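Local coordinates for phospho-furanose lactonase (Mycoplasma synoviae, PDB 3OVG), which hydrolyses D-xylono- and L-arabino-1,4-lactone 5-phosphates to the corresponding phosphosugar acids, using two zinc ions per subunit, at residues 40-45 with 275-281. Residue numbers count along the deposited sequence, not the author numbering.
With PO4 (phosphate ion), chain I.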
loop_
_atom_site.group_PDB
_atom_site.type_symbol
_atom_site.label_atom_id
_atom_site.label_comp_id
_atom_site.label_asym_id
_atom_site.label_seq_id
_atom_site.Cartn_x
_atom_site.Cartn_y
_atom_site.Cartn_z
ATOM N N HIS A 40 -5.424 -8.624 -9.122
ATOM C CA HIS A 40 -5.037 -9.786 -8.322
ATOM C C HIS A 40 -4.598 -10.988 -9.166
ATOM O O HIS A 40 -5.251 -11.357 -10.159
ATOM C CB HIS A 40 -6.171 -10.177 -7.371
ATOM C CG HIS A 40 -5.700 -10.918 -6.156
ATOM N ND1 HIS A 40 -5.215 -12.207 -6.211
ATOM C CD2 HIS A 40 -5.620 -10.540 -4.856
ATOM C CE1 HIS A 40 -4.850 -12.590 -4.996
ATOM N NE2 HIS A 40 -5.082 -11.597 -4.158
ATOM N N ILE A 41 -3.492 -11.601 -8.771
ATOM C CA ILE A 41 -2.943 -12.743 -9.512
ATOM C C ILE A 41 -3.959 -13.902 -9.664
ATOM O O ILE A 41 -3.929 -14.614 -10.687
ATOM C CB ILE A 41 -1.644 -13.256 -8.865
ATOM C CG1 ILE A 41 -0.954 -14.305 -9.757
ATOM C CG2 ILE A 41 -1.937 -13.820 -7.472
ATOM C CD1 ILE A 41 -0.697 -13.824 -11.206
ATOM N N ASP A 42 -4.874 -14.059 -8.691
ATOM C CA ASP A 42 -5.912 -15.122 -8.736
ATOM C C ASP A 42 -6.875 -15.037 -9.954
ATOM O O ASP A 42 -7.572 -16.002 -10.292
ATOM C CB ASP A 42 -6.758 -15.111 -7.448
ATOM C CG ASP A 42 -6.013 -15.698 -6.241
ATOM O OD1 ASP A 42 -4.796 -16.047 -6.340
ATOM O OD2 ASP A 42 -6.677 -15.811 -5.192
ATOM N N PHE A 43 -6.936 -13.866 -10.577
ATOM C CA PHE A 43 -7.734 -13.695 -11.787
ATOM C C PHE A 43 -7.061 -14.285 -13.031
ATOM O O PHE A 43 -7.695 -14.434 -14.072
ATOM C CB PHE A 43 -8.098 -12.233 -12.002
ATOM C CG PHE A 43 -9.123 -11.735 -11.035
ATOM C CD1 PHE A 43 -10.434 -12.208 -11.089
ATOM C CD2 PHE A 43 -8.780 -10.823 -10.057
ATOM C CE1 PHE A 43 -11.402 -11.762 -10.170
ATOM C CE2 PHE A 43 -9.733 -10.363 -9.137
ATOM C CZ PHE A 43 -11.042 -10.829 -9.197
ATOM N N LEU A 44 -5.790 -14.632 -12.913
ATOM C CA LEU A 44 -5.084 -15.253 -14.017
ATOM C C LEU A 44 -5.354 -16.756 -14.048
ATOM O O LEU A 44 -4.997 -17.472 -13.107
ATOM C CB LEU A 44 -3.581 -14.965 -13.926
ATOM C CG LEU A 44 -2.786 -15.548 -15.083
ATOM C CD1 LEU A 44 -3.105 -14.819 -16.404
ATOM C CD2 LEU A 44 -1.318 -15.436 -14.746
HETATM N N MSE A 45 -5.991 -17.218 -15.122
HETATM C CA MSE A 45 -6.438 -18.605 -15.252
HETATM C C MSE A 45 -6.117 -19.149 -16.634
HETATM O O MSE A 45 -6.826 -18.851 -17.619
HETATM C CB MSE A 45 -7.964 -18.710 -14.983
HETATM C CG MSE A 45 -8.368 -18.068 -13.666
HETATM SE SE MSE A 45 -10.327 -17.951 -13.323
HETATM C CE MSE A 45 -10.745 -19.872 -13.458
ATOM N N ALA A 275 -17.262 -18.436 -11.751
ATOM C CA ALA A 275 -16.026 -18.921 -11.139
ATOM C C ALA A 275 -14.829 -18.241 -11.815
ATOM O O ALA A 275 -14.088 -18.858 -12.597
ATOM C CB ALA A 275 -15.949 -20.453 -11.258
ATOM N N GLY A 276 -14.648 -16.959 -11.509
ATOM C CA GLY A 276 -13.696 -16.136 -12.239
ATOM C C GLY A 276 -12.411 -15.827 -11.493
ATOM O O GLY A 276 -11.687 -14.904 -11.870
ATOM N N ARG A 277 -12.137 -16.606 -10.445
ATOM C CA ARG A 277 -10.850 -16.598 -9.773
ATOM C C ARG A 277 -10.368 -18.042 -9.729
ATOM O O ARG A 277 -11.173 -18.976 -9.715
ATOM C CB ARG A 277 -10.974 -16.062 -8.340
ATOM C CG ARG A 277 -11.165 -14.556 -8.243
ATOM C CD ARG A 277 -11.269 -14.098 -6.796
ATOM N NE ARG A 277 -9.998 -14.299 -6.098
ATOM C CZ ARG A 277 -9.458 -13.418 -5.247
ATOM N NH1 ARG A 277 -10.071 -12.254 -5.001
ATOM N NH2 ARG A 277 -8.291 -13.695 -4.652
ATOM N N ILE A 278 -9.057 -18.227 -9.663
ATOM C CA ILE A 278 -8.479 -19.559 -9.751
ATOM C C ILE A 278 -8.946 -20.544 -8.654
ATOM O O ILE A 278 -9.020 -21.756 -8.906
ATOM C CB ILE A 278 -6.953 -19.453 -9.794
ATOM C CG1 ILE A 278 -6.300 -20.664 -10.497
ATOM C CG2 ILE A 278 -6.396 -19.146 -8.424
ATOM C CD1 ILE A 278 -4.858 -20.324 -11.034
ATOM N N LEU A 279 -9.279 -20.045 -7.463
ATOM C CA LEU A 279 -9.760 -20.930 -6.364
ATOM C C LEU A 279 -11.275 -21.192 -6.361
ATOM O O LEU A 279 -11.821 -21.763 -5.415
ATOM C CB LEU A 279 -9.330 -20.414 -4.986
ATOM C CG LEU A 279 -7.806 -20.320 -4.788
ATOM C CD1 LEU A 279 -7.458 -19.873 -3.369
ATOM C CD2 LEU A 279 -7.146 -21.671 -5.085
ATOM N N TYR A 280 -11.954 -20.767 -7.413
ATOM C CA TYR A 280 -13.390 -20.967 -7.523
ATOM C C TYR A 280 -13.729 -22.172 -8.397
ATOM O O TYR A 280 -14.893 -22.412 -8.698
ATOM C CB TYR A 280 -14.078 -19.690 -8.067
ATOM C CG TYR A 280 -14.037 -18.491 -7.122
ATOM C CD1 TYR A 280 -13.534 -18.610 -5.820
ATOM C CD2 TYR A 280 -14.570 -17.254 -7.512
ATOM C CE1 TYR A 280 -13.523 -17.509 -4.946
ATOM C CE2 TYR A 280 -14.575 -16.182 -6.660
ATOM C CZ TYR A 280 -14.051 -16.305 -5.382
ATOM O OH TYR A 280 -14.056 -15.213 -4.550
ATOM N N GLN A 281 -12.711 -22.935 -8.807
ATOM C CA GLN A 281 -12.957 -24.203 -9.486
ATOM C C GLN A 281 -12.158 -25.295 -8.801
ATOM O O GLN A 281 -11.087 -25.021 -8.277
ATOM C CB GLN A 281 -12.610 -24.116 -10.974
ATOM C CG GLN A 281 -13.538 -23.180 -11.706
ATOM C CD GLN A 281 -13.301 -23.171 -13.191
ATOM O OE1 GLN A 281 -12.800 -24.149 -13.758
ATOM N NE2 GLN A 281 -13.675 -22.065 -13.842
HETATM P P PO4 I . -14.655 -11.962 -6.248
HETATM O O1 PO4 I . -14.327 -12.433 -7.676
HETATM O O2 PO4 I . -13.382 -11.505 -5.495
HETATM O O3 PO4 I . -15.645 -10.796 -6.348
HETATM O O4 PO4 I . -15.358 -13.107 -5.522
HETATM O O HOH W 1 -9.068 -16.984 -5.723
#
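Residues 41-43 form a short 3-10 turn that meets the irregular loop 275-281, which follows strand 269-271 of the TIM barrel. The backbones come closest at Phe-43 and Arg-277 (CA to CA 4.7 Å), and a single main-chain hydrogen bond joins them, Ile-278 N to Asp-42 O at 2.7 Å; Arg-277 CA approaches the same Asp-42 O at 3.4 Å in a CA-H...O contact. Asp-42 also contributes its side chain: OD2 forms a salt bridge with Arg-277 NH2 (2.7 Å, 166° at the hydrogen), and a water links Asp-42 OD2 (2.7 Å) to Arg-277 NE (2.9 Å). His-40 ND1 accepts from Asp-42 N (3.1 Å), while a face of its ring lies against Arg-277 NH2. The CE1 end of the Phe-43 ring touches the arginine's methylenes, CE1 to Arg-277 CG 3.4 Å. Deeper in, selenomethionine Met-45 places SE 3.5 Å from Gly-276 C. Arg-277 and Tyr-280 belong to the substrate-binding site. The bound phosphate ion accepts from Tyr-280 OH (to O4, 2.7 Å) and weakly from Arg-277 NH1 (to O2, 3.4 Å); Lys-246 NZ and Tyr-247 OH also hydrogen-bond to it. Asp-42 thus probably orients the guanidinium, leaving NH1 directed at an anion placed consistently with the substrate's 5-phosphate.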